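Local coordinates for protein xyloglucan-specific endo-beta-1,4-glucanase GH12 (Aspergillus niveus, PDB 4NPR) that probably hydrolyses internal beta-1,4-glucosidic linkages of xyloglucan with retention of configuration, as a family 12 glycoside hydrolase, at residues A[54-59]-A[83-88]; A[72-77]-A[110-115]; A[123-128]-A[199-204]. All blocks are in the same frame, centred on the assembly; numbering follows the deposited sequence.

Contact 1 of 3, residues A[54-59]-A[83-88]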
loop_
_atom_site.group_PDB
_atom_site.type_symbol
_atom_site.label_atom_id
_atom_site.label_comp_id
_atom_site.label_asym_id
_atom_site.label_seq_id
_atom_site.Cartn_x
_atom_site.Cartn_y
_atom_site.Cartn_z
ATOM N N GLY A 54 -13.397 13.685 -11.603
ATOM C CA GLY A 54 -12.714 12.405 -11.851
ATOM C C GLY A 54 -13.514 11.152 -11.514
ATOM O O GLY A 54 -14.617 11.216 -10.988
ATOM N N SER A 55 -12.948 9.992 -11.815
ATOM C CA SER A 55 -13.539 8.745 -11.371
ATOM C C SER A 55 -12.484 7.662 -11.465
ATOM O O SER A 55 -11.347 7.942 -11.842
ATOM C CB SER A 55 -14.806 8.396 -12.166
ATOM O OG SER A 55 -14.583 8.239 -13.573
ATOM N N GLN A 56 -12.841 6.441 -11.096
ATOM C CA GLN A 56 -11.886 5.356 -11.076
ATOM C C GLN A 56 -12.593 4.029 -11.021
ATOM O O GLN A 56 -13.484 3.879 -10.213
ATOM C CB GLN A 56 -10.990 5.482 -9.840
ATOM C CG GLN A 56 -10.110 4.279 -9.512
ATOM C CD GLN A 56 -9.075 4.649 -8.489
ATOM O OE1 GLN A 56 -9.053 5.796 -8.003
ATOM N NE2 GLN A 56 -8.190 3.692 -8.146
ATOM N N CYS A 57 -12.127 3.092 -11.865
ATOM C CA CYS A 57 -12.611 1.704 -11.958
ATOM C C CYS A 57 -11.477 0.715 -11.787
ATOM O O CYS A 57 -10.376 0.882 -12.318
ATOM C CB CYS A 57 -13.257 1.428 -13.320
ATOM S SG CYS A 57 -14.593 2.583 -13.717
ATOM N N THR A 58 -11.767 -0.342 -11.054
ATOM C CA THR A 58 -10.785 -1.355 -10.715
ATOM C C THR A 58 -11.195 -2.663 -11.376
ATOM O O THR A 58 -12.378 -2.987 -11.458
ATOM C CB THR A 58 -10.698 -1.456 -9.181
ATOM O OG1 THR A 58 -10.008 -0.316 -8.699
ATOM C CG2 THR A 58 -9.944 -2.668 -8.712
ATOM N N THR A 59 -10.229 -3.437 -11.859
ATOM C CA THR A 59 -10.565 -4.712 -12.543
ATOM C C THR A 59 -9.752 -5.875 -12.043
ATOM O O THR A 59 -8.553 -5.864 -12.065
ATOM C CB THR A 59 -10.350 -4.603 -14.074
ATOM O OG1 THR A 59 -11.164 -3.543 -14.606
ATOM C CG2 THR A 59 -10.675 -5.955 -14.810
ATOM N N VAL A 83 -5.193 12.432 -1.035
ATOM C CA VAL A 83 -5.356 11.157 -1.688
ATOM C C VAL A 83 -6.843 11.007 -2.021
ATOM O O VAL A 83 -7.711 11.269 -1.175
ATOM C CB VAL A 83 -4.951 10.003 -0.764
ATOM C CG1 VAL A 83 -5.241 8.689 -1.402
ATOM C CG2 VAL A 83 -3.474 10.085 -0.370
ATOM N N LYS A 84 -7.134 10.582 -3.240
ATOM C CA LYS A 84 -8.469 10.343 -3.631
ATOM C C LYS A 84 -8.922 8.922 -3.371
ATOM O O LYS A 84 -10.122 8.661 -3.331
ATOM C CB LYS A 84 -8.636 10.642 -5.131
ATOM C CG LYS A 84 -8.096 11.999 -5.595
ATOM C CD LYS A 84 -8.553 13.091 -4.645
ATOM C CE LYS A 84 -8.283 14.424 -5.270
ATOM N NZ LYS A 84 -6.885 14.821 -4.987
ATOM N N SER A 85 -7.998 7.984 -3.230
ATOM C CA SER A 85 -8.388 6.584 -3.143
ATOM C C SER A 85 -7.219 5.668 -2.788
ATOM O O SER A 85 -6.056 6.074 -2.693
ATOM C CB SER A 85 -8.979 6.137 -4.489
ATOM O OG SER A 85 -7.988 6.209 -5.544
ATOM N N PHE A 86 -7.533 4.405 -2.577
ATOM C CA PHE A 86 -6.519 3.447 -2.332
ATOM C C PHE A 86 -7.055 2.082 -2.715
ATOM O O PHE A 86 -7.355 1.251 -1.849
ATOM C CB PHE A 86 -6.091 3.468 -0.869
ATOM C CG PHE A 86 -5.071 2.417 -0.546
ATOM C CD1 PHE A 86 -3.907 2.278 -1.350
ATOM C CD2 PHE A 86 -5.263 1.539 0.505
ATOM C CE1 PHE A 86 -2.957 1.283 -1.083
ATOM C CE2 PHE A 86 -4.303 0.552 0.793
ATOM C CZ PHE A 86 -3.161 0.410 -0.010
ATOM N N ALA A 87 -7.185 1.879 -4.031
ATOM C CA ALA A 87 -7.521 0.589 -4.579
ATOM C C ALA A 87 -6.311 -0.310 -4.356
ATOM O O ALA A 87 -5.204 0.051 -4.699
ATOM C CB ALA A 87 -7.787 0.704 -6.059
ATOM N N ASN A 88 -6.570 -1.490 -3.810
ATOM C CA ASN A 88 -5.557 -2.370 -3.298
ATOM C C ASN A 88 -6.084 -3.766 -3.237
ATOM O O ASN A 88 -7.296 -4.004 -3.164
ATOM C CB ASN A 88 -5.176 -1.969 -1.876
ATOM C CG ASN A 88 -6.312 -2.159 -0.897
ATOM O OD1 ASN A 88 -6.365 -3.137 -0.148
ATOM N ND2 ASN A 88 -7.245 -1.229 -0.907
HETATM O O HOH W 1 -6.411 3.959 -6.037
#

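Contact 2 of 3, residues A[72-77]-A[110-115]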
loop_
_atom_site.group_PDB
_atom_site.type_symbol
_atom_site.label_atom_id
_atom_site.label_comp_id
_atom_site.label_asym_id
_atom_site.label_seq_id
_atom_site.Cartn_x
_atom_site.Cartn_y
_atom_site.Cartn_z
ATOM N N THR A 72 -6.304 -0.939 -12.145
ATOM C CA THR A 72 -7.237 0.116 -11.954
ATOM C C THR A 72 -6.941 1.291 -12.900
ATOM O O THR A 72 -5.793 1.528 -13.266
ATOM C CB THR A 72 -7.223 0.536 -10.476
ATOM O OG1 THR A 72 -8.283 1.464 -10.245
ATOM C CG2 THR A 72 -5.932 1.186 -10.096
ATOM N N LYS A 73 -7.989 2.035 -13.246
ATOM C CA LYS A 73 -7.920 3.105 -14.202
ATOM C C LYS A 73 -8.599 4.285 -13.623
ATOM O O LYS A 73 -9.645 4.142 -12.999
ATOM C CB LYS A 73 -8.662 2.693 -15.456
ATOM C CG LYS A 73 -8.013 1.480 -16.093
ATOM C CD LYS A 73 -8.685 0.959 -17.346
ATOM C CE LYS A 73 -7.734 -0.037 -18.008
ATOM N NZ LYS A 73 -8.468 -1.225 -18.515
ATOM N N TRP A 74 -8.043 5.469 -13.849
ATOM C CA TRP A 74 -8.542 6.629 -13.162
ATOM C C TRP A 74 -8.151 7.939 -13.782
ATOM O O TRP A 74 -7.161 8.033 -14.484
ATOM C CB TRP A 74 -8.117 6.615 -11.660
ATOM C CG TRP A 74 -6.614 6.574 -11.356
ATOM C CD1 TRP A 74 -5.862 5.459 -11.084
ATOM C CD2 TRP A 74 -5.708 7.689 -11.267
ATOM N NE1 TRP A 74 -4.551 5.802 -10.848
ATOM C CE2 TRP A 74 -4.424 7.164 -10.962
ATOM C CE3 TRP A 74 -5.856 9.060 -11.398
ATOM C CZ2 TRP A 74 -3.309 7.969 -10.775
ATOM C CZ3 TRP A 74 -4.721 9.877 -11.230
ATOM C CH2 TRP A 74 -3.466 9.319 -10.925
ATOM N N SER A 75 -8.972 8.950 -13.516
ATOM C CA SER A 75 -8.589 10.324 -13.686
ATOM C C SER A 75 -9.137 11.063 -12.487
ATOM O O SER A 75 -10.274 10.821 -12.091
ATOM C CB SER A 75 -9.229 10.920 -14.931
ATOM O OG SER A 75 -8.849 10.203 -16.090
ATOM N N TRP A 76 -8.322 11.966 -11.934
ATOM C CA TRP A 76 -8.674 12.808 -10.784
ATOM C C TRP A 76 -8.072 14.190 -10.948
ATOM O O TRP A 76 -6.958 14.356 -11.481
ATOM C CB TRP A 76 -8.133 12.213 -9.484
ATOM C CG TRP A 76 -8.730 10.933 -9.072
ATOM C CD1 TRP A 76 -8.108 9.757 -8.981
ATOM C CD2 TRP A 76 -10.076 10.715 -8.682
ATOM N NE1 TRP A 76 -8.977 8.784 -8.568
ATOM C CE2 TRP A 76 -10.200 9.356 -8.363
ATOM C CE3 TRP A 76 -11.186 11.537 -8.569
ATOM C CZ2 TRP A 76 -11.397 8.787 -7.942
ATOM C CZ3 TRP A 76 -12.403 10.973 -8.144
ATOM C CH2 TRP A 76 -12.492 9.607 -7.839
ATOM N N SER A 77 -8.798 15.192 -10.488
ATOM C CA SER A 77 -8.188 16.505 -10.392
ATOM C C SER A 77 -8.759 17.271 -9.229
ATOM O O SER A 77 -9.761 16.830 -8.630
ATOM C CB SER A 77 -8.276 17.276 -11.676
ATOM O OG SER A 77 -9.604 17.605 -11.928
ATOM N N TRP A 110 4.504 -4.212 -11.204
ATOM C CA TRP A 110 3.497 -3.223 -11.634
ATOM C C TRP A 110 4.018 -2.283 -12.683
ATOM O O TRP A 110 5.226 -2.169 -12.911
ATOM C CB TRP A 110 2.980 -2.381 -10.468
ATOM C CG TRP A 110 4.051 -1.619 -9.724
ATOM C CD1 TRP A 110 4.752 -2.070 -8.696
ATOM C CD2 TRP A 110 4.543 -0.279 -9.995
ATOM N NE1 TRP A 110 5.682 -1.116 -8.284
ATOM C CE2 TRP A 110 5.566 -0.011 -9.070
ATOM C CE3 TRP A 110 4.232 0.699 -10.939
ATOM C CZ2 TRP A 110 6.233 1.205 -9.011
ATOM C CZ3 TRP A 110 4.948 1.928 -10.897
ATOM C CH2 TRP A 110 5.928 2.152 -9.947
ATOM N N ASN A 111 3.062 -1.595 -13.289
ATOM C CA ASN A 111 3.311 -0.564 -14.294
ATOM C C ASN A 111 2.279 0.585 -14.257
ATOM O O ASN A 111 1.121 0.368 -14.010
ATOM C CB ASN A 111 3.320 -1.198 -15.690
ATOM C CG ASN A 111 3.798 -0.232 -16.729
ATOM O OD1 ASN A 111 4.968 0.205 -16.666
ATOM N ND2 ASN A 111 2.891 0.211 -17.635
ATOM N N TYR A 112 2.722 1.810 -14.529
ATOM C CA TYR A 112 1.820 2.943 -14.626
ATOM C C TYR A 112 1.900 3.525 -16.007
ATOM O O TYR A 112 2.986 3.629 -16.564
ATOM C CB TYR A 112 2.160 4.052 -13.592
ATOM C CG TYR A 112 1.058 4.283 -12.543
ATOM C CD1 TYR A 112 -0.214 4.654 -12.916
ATOM C CD2 TYR A 112 1.309 4.130 -11.199
ATOM C CE1 TYR A 112 -1.203 4.875 -11.987
ATOM C CE2 TYR A 112 0.326 4.358 -10.242
ATOM C CZ TYR A 112 -0.947 4.719 -10.644
ATOM O OH TYR A 112 -1.944 4.906 -9.707
ATOM N N SER A 113 0.755 3.920 -16.560
ATOM C CA SER A 113 0.786 4.807 -17.708
ATOM C C SER A 113 -0.236 5.926 -17.547
ATOM O O SER A 113 -1.152 5.823 -16.740
ATOM C CB SER A 113 0.568 4.020 -19.019
ATOM O OG SER A 113 -0.666 3.309 -19.018
ATOM N N GLY A 114 -0.054 6.992 -18.315
ATOM C CA GLY A 114 -1.056 8.073 -18.435
ATOM C C GLY A 114 -0.420 9.435 -18.267
ATOM O O GLY A 114 0.773 9.509 -18.163
ATOM N N SER A 115 -1.214 10.505 -18.195
ATOM C CA SER A 115 -0.630 11.866 -18.243
ATOM C C SER A 115 -0.696 12.656 -16.929
ATOM O O SER A 115 -1.713 12.599 -16.196
ATOM C CB SER A 115 -1.194 12.672 -19.432
ATOM O OG SER A 115 -2.595 12.564 -19.480
#

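Contact 3 of 3, residues A[123-128]-A[199-204]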
loop_
_atom_site.group_PDB
_atom_site.type_symbol
_atom_site.label_atom_id
_atom_site.label_comp_id
_atom_site.label_asym_id
_atom_site.label_seq_id
_atom_site.Cartn_x
_atom_site.Cartn_y
_atom_site.Cartn_z
ATOM N N TYR A 123 2.722 -0.829 -0.411
ATOM C CA TYR A 123 2.193 -1.674 0.627
ATOM C C TYR A 123 1.737 -0.768 1.755
ATOM O O TYR A 123 2.372 0.256 2.035
ATOM C CB TYR A 123 3.213 -2.640 1.233
ATOM C CG TYR A 123 3.798 -3.639 0.302
ATOM C CD1 TYR A 123 4.891 -3.310 -0.513
ATOM C CD2 TYR A 123 3.297 -4.909 0.233
ATOM C CE1 TYR A 123 5.443 -4.236 -1.385
ATOM C CE2 TYR A 123 3.851 -5.857 -0.611
ATOM C CZ TYR A 123 4.912 -5.520 -1.438
ATOM O OH TYR A 123 5.477 -6.483 -2.283
ATOM N N ASP A 124 0.634 -1.194 2.387
ATOM C CA ASP A 124 0.084 -0.635 3.594
ATOM C C ASP A 124 -0.204 -1.756 4.609
ATOM O O ASP A 124 -1.100 -2.559 4.413
ATOM C CB ASP A 124 -1.196 0.081 3.234
ATOM C CG ASP A 124 -1.416 1.312 4.058
ATOM O OD1 ASP A 124 -0.534 1.648 4.880
ATOM O OD2 ASP A 124 -2.464 1.959 3.873
ATOM N N MET A 125 0.581 -1.818 5.678
ATOM C CA MET A 125 0.455 -2.834 6.701
ATOM C C MET A 125 0.165 -2.205 8.060
ATOM O O MET A 125 0.801 -1.237 8.463
ATOM C CB MET A 125 1.734 -3.621 6.795
ATOM C CG MET A 125 2.126 -4.290 5.501
ATOM S SD MET A 125 3.712 -5.103 5.747
ATOM C CE MET A 125 4.804 -3.733 5.397
ATOM N N PHE A 126 -0.772 -2.797 8.779
ATOM C CA PHE A 126 -1.350 -2.195 9.944
ATOM C C PHE A 126 -1.127 -3.065 11.170
ATOM O O PHE A 126 -1.246 -4.297 11.084
ATOM C CB PHE A 126 -2.827 -2.041 9.683
ATOM C CG PHE A 126 -3.150 -0.960 8.709
ATOM C CD1 PHE A 126 -3.164 0.364 9.119
ATOM C CD2 PHE A 126 -3.390 -1.260 7.373
ATOM C CE1 PHE A 126 -3.447 1.374 8.224
ATOM C CE2 PHE A 126 -3.697 -0.267 6.472
ATOM C CZ PHE A 126 -3.720 1.068 6.894
ATOM N N LEU A 127 -0.772 -2.424 12.295
ATOM C CA LEU A 127 -0.624 -3.105 13.565
ATOM C C LEU A 127 -1.703 -2.739 14.557
ATOM O O LEU A 127 -2.329 -1.664 14.451
ATOM C CB LEU A 127 0.688 -2.752 14.182
ATOM C CG LEU A 127 1.828 -3.104 13.269
ATOM C CD1 LEU A 127 3.134 -2.710 13.930
ATOM C CD2 LEU A 127 1.775 -4.582 12.997
ATOM N N SER A 128 -1.934 -3.639 15.518
ATOM C CA SER A 128 -2.849 -3.368 16.621
ATOM C C SER A 128 -2.432 -4.107 17.872
ATOM O O SER A 128 -1.653 -5.072 17.799
ATOM C CB SER A 128 -4.269 -3.695 16.258
ATOM O OG SER A 128 -5.116 -3.057 17.192
ATOM N N ASP A 199 11.377 -7.725 7.003
ATOM C CA ASP A 199 12.609 -6.970 7.254
ATOM C C ASP A 199 12.291 -5.560 7.768
ATOM O O ASP A 199 12.990 -5.034 8.592
ATOM C CB ASP A 199 13.530 -6.928 6.006
ATOM C CG ASP A 199 14.018 -8.346 5.540
ATOM O OD1 ASP A 199 14.192 -9.267 6.364
ATOM O OD2 ASP A 199 14.228 -8.532 4.316
ATOM N N PHE A 200 11.234 -4.963 7.258
ATOM C CA PHE A 200 10.743 -3.673 7.714
ATOM C C PHE A 200 10.389 -3.642 9.191
ATOM O O PHE A 200 10.704 -2.688 9.878
ATOM C CB PHE A 200 9.525 -3.314 6.878
ATOM C CG PHE A 200 9.879 -3.110 5.445
ATOM C CD1 PHE A 200 10.557 -1.962 5.061
ATOM C CD2 PHE A 200 9.661 -4.091 4.512
ATOM C CE1 PHE A 200 10.957 -1.786 3.759
ATOM C CE2 PHE A 200 10.083 -3.925 3.211
ATOM C CZ PHE A 200 10.703 -2.767 2.829
ATOM N N PHE A 201 9.749 -4.696 9.684
ATOM C CA PHE A 201 9.501 -4.849 11.122
ATOM C C PHE A 201 10.768 -5.141 11.935
ATOM O O PHE A 201 10.996 -4.518 12.987
ATOM C CB PHE A 201 8.432 -5.904 11.365
ATOM C CG PHE A 201 7.121 -5.576 10.703
ATOM C CD1 PHE A 201 6.292 -4.606 11.215
ATOM C CD2 PHE A 201 6.728 -6.215 9.520
ATOM C CE1 PHE A 201 5.075 -4.288 10.616
ATOM C CE2 PHE A 201 5.513 -5.910 8.915
ATOM C CZ PHE A 201 4.694 -4.942 9.463
ATOM N N THR A 202 11.594 -6.073 11.482
ATOM C CA THR A 202 12.848 -6.335 12.151
ATOM C C THR A 202 13.524 -4.968 12.356
ATOM O O THR A 202 14.018 -4.638 13.436
ATOM C CB THR A 202 13.770 -7.215 11.264
ATOM O OG1 THR A 202 13.106 -8.416 10.835
ATOM C CG2 THR A 202 15.041 -7.593 11.988
ATOM N N TYR A 203 13.523 -4.148 11.306
ATOM C CA TYR A 203 14.216 -2.875 11.355
ATOM C C TYR A 203 13.677 -1.917 12.420
ATOM O O TYR A 203 14.445 -1.319 13.156
ATOM C CB TYR A 203 14.197 -2.172 9.999
ATOM C CG TYR A 203 14.701 -0.741 10.116
ATOM C CD1 TYR A 203 13.821 0.293 10.363
ATOM C CD2 TYR A 203 16.066 -0.426 10.007
ATOM C CE1 TYR A 203 14.273 1.596 10.501
ATOM C CE2 TYR A 203 16.517 0.899 10.149
ATOM C CZ TYR A 203 15.599 1.903 10.387
ATOM O OH TYR A 203 15.966 3.247 10.531
ATOM N N LEU A 204 12.352 -1.792 12.465
ATOM C CA LEU A 204 11.663 -0.888 13.379
ATOM C C LEU A 204 11.789 -1.346 14.799
ATOM O O LEU A 204 11.912 -0.515 15.692
ATOM C CB LEU A 204 10.170 -0.769 13.024
ATOM C CG LEU A 204 9.846 -0.138 11.664
ATOM C CD1 LEU A 204 8.373 -0.274 11.391
ATOM C CD2 LEU A 204 10.268 1.336 11.526
#

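Contact 1 of 3, residues A[54-59]-A[83-88]
The amide of Gln-56 meets the hydroxyl of Ser-85 in a short, directional hydrogen bond. Ser-85 OG donates to Gln-56 OE1 over 2.7 Å. It comes in at 120° to the C=O bond and lies 22° from the carbonyl plane. The Gln-56 side chain reaches this far because CG is anti to the backbone N (chi1 168°) and the chain stays extended beyond it. A water closes the polar ring. It accepts from Gln-56 NE2 at 2.8 Å and from Ala-87 N at 3.0 Å, and donates to Ser-85 OG at 2.8 Å. The amide is therefore gripped at both ends, and its flip is set. Gln-56 OE1 also accepts from Trp-76 NE1, and Gln-56 NE2 is hydrogen-bonded to Thr-72 OG1.

The protein is a beta-jelly roll, and this contact spans the gap between its two sheets. Residues 54-59 lie on strand 53-64 of the smaller sheet. Residues 83-88 lead from a loop into strand 87-97 of the larger one. With the CA atoms of Gln-56 and Ser-85 8.8 Å apart, side chains and water bridge the gap.

The rest of the contact is one methyl group, which packs against polar atoms. Ala-87 CB lies 3.7 Å from Gln-56 NE2 and 3.6 Å from Thr-58 OG1. That hydroxyl has its main polar partner in Asn-43 OD1.

The opposite face of strand 53-64 is more open to solvent. Ser-55 and Cys-57 turn their side chains away from residues 83-88, toward the outside of the sheet. Ser-55 is exposed there, and Cys-57 is only partly covered. Cys-57 is tied by a disulfide to Cys-28, next to the edge strand 25-27.

Contact 2 of 3, residues A[72-77]-A[110-115]
Tyr-112 OH is held by two groups: Trp-74 NE1 from the same sheet and Thr-223 OG1 from the other. Trp-74 NE1 donates to Tyr-112 OH over 3.0 Å. The N-H...O angle is 146°, so the bond is bent. The hydroxyl nevertheless lies close to the indole plane, at its edge.

The two rings meet rim to rim, and neither lies over the face of the other. Their planes stand 85° apart. The five-membered ring of Trp-74 and the ring of Tyr-112 have centroids 5.9 Å apart. Beside the polar bond the carbon rims also touch, with Trp-74 CZ2 at 3.9 Å from Tyr-112 CE1. Trp-74 CG sits between the backbone N and the carbonyl carbon (chi1 59°). This swings the indole along the sheet toward Tyr-112.

Both strands, 67-77 and 105-113, belong to the smaller sheet of the jelly roll. They are not neighbours in it, because strand 231-240 runs between them. Phe-233 of that strand meets the Tyr-112 ring, and Ala-231 touches Trp-74. The rings thus reach across an intervening strand on the face turned to the larger sheet, where Trp-74 also packs on Pro-225.

The phenol oxygen joins an indole N-H to a threonine hydroxyl, so a polar link within the smaller sheet continues into the larger one.

Contact 3 of 3, residues A[123-128]-A[199-204]
The sulfur of Met-125 rests obliquely against the ring of Phe-201, a Met-aromatic contact between a strand and the helix. Met-125 SD lies 4.8 Å from the centroid of the Phe-201 ring, 72° off the ring normal. Its closest ring atom is Phe-201 CE2, at 3.7 Å. A bend at chi3 (-86°) lets the methyl carbon, CE, also approach Phe-201 CE2, at 4.2 Å.

Leu-127 meets the same ring at another rim atom. Its CD2 is 4.1 Å from Phe-201 CE1, and the two side chains pass each other in opposite directions. Phe-201 thus points its outer end at two residues of one strand face, spaced two apart. The touch is wholly apolar, and all three side chains are buried.

Tyr-123 lies on this same face and packs edge-to-face with Trp-108 of the smaller sheet. Phe-126 points the other way and stacks on His-135. Helix 198-207, the one helix of this jelly roll, is therefore laid against the inward face of the larger sheet. Next to Phe-201, Phe-200 meets Phe-184 and Phe-169 of the same sheet. Strand 117-128 runs there between strands 137-146 and 215-226.

Contacts 1 and 2 are close neighbours, with centres about 9 Å apart. They share the smaller sheet, where strands 53-64 and 67-77 pair through backbone hydrogen bonds, such as Lys-73 N to Cys-57 O at 2.8 Å. Contact 3 lies across the chain's centre, about 24 Å and 27 Å away from their centres. Contacts 1 and 3 both reach the larger sheet and touch where Phe-86 meets Asp-124. Contacts 1 and 3 are buried; contact 2 is partly so. The chemistry follows place: between the sheets, contact 1 is polar and uses one bridging water; within one sheet, contact 2 mixes aromatic rims with a hydrogen bond; under the helix, contact 3 is apolar.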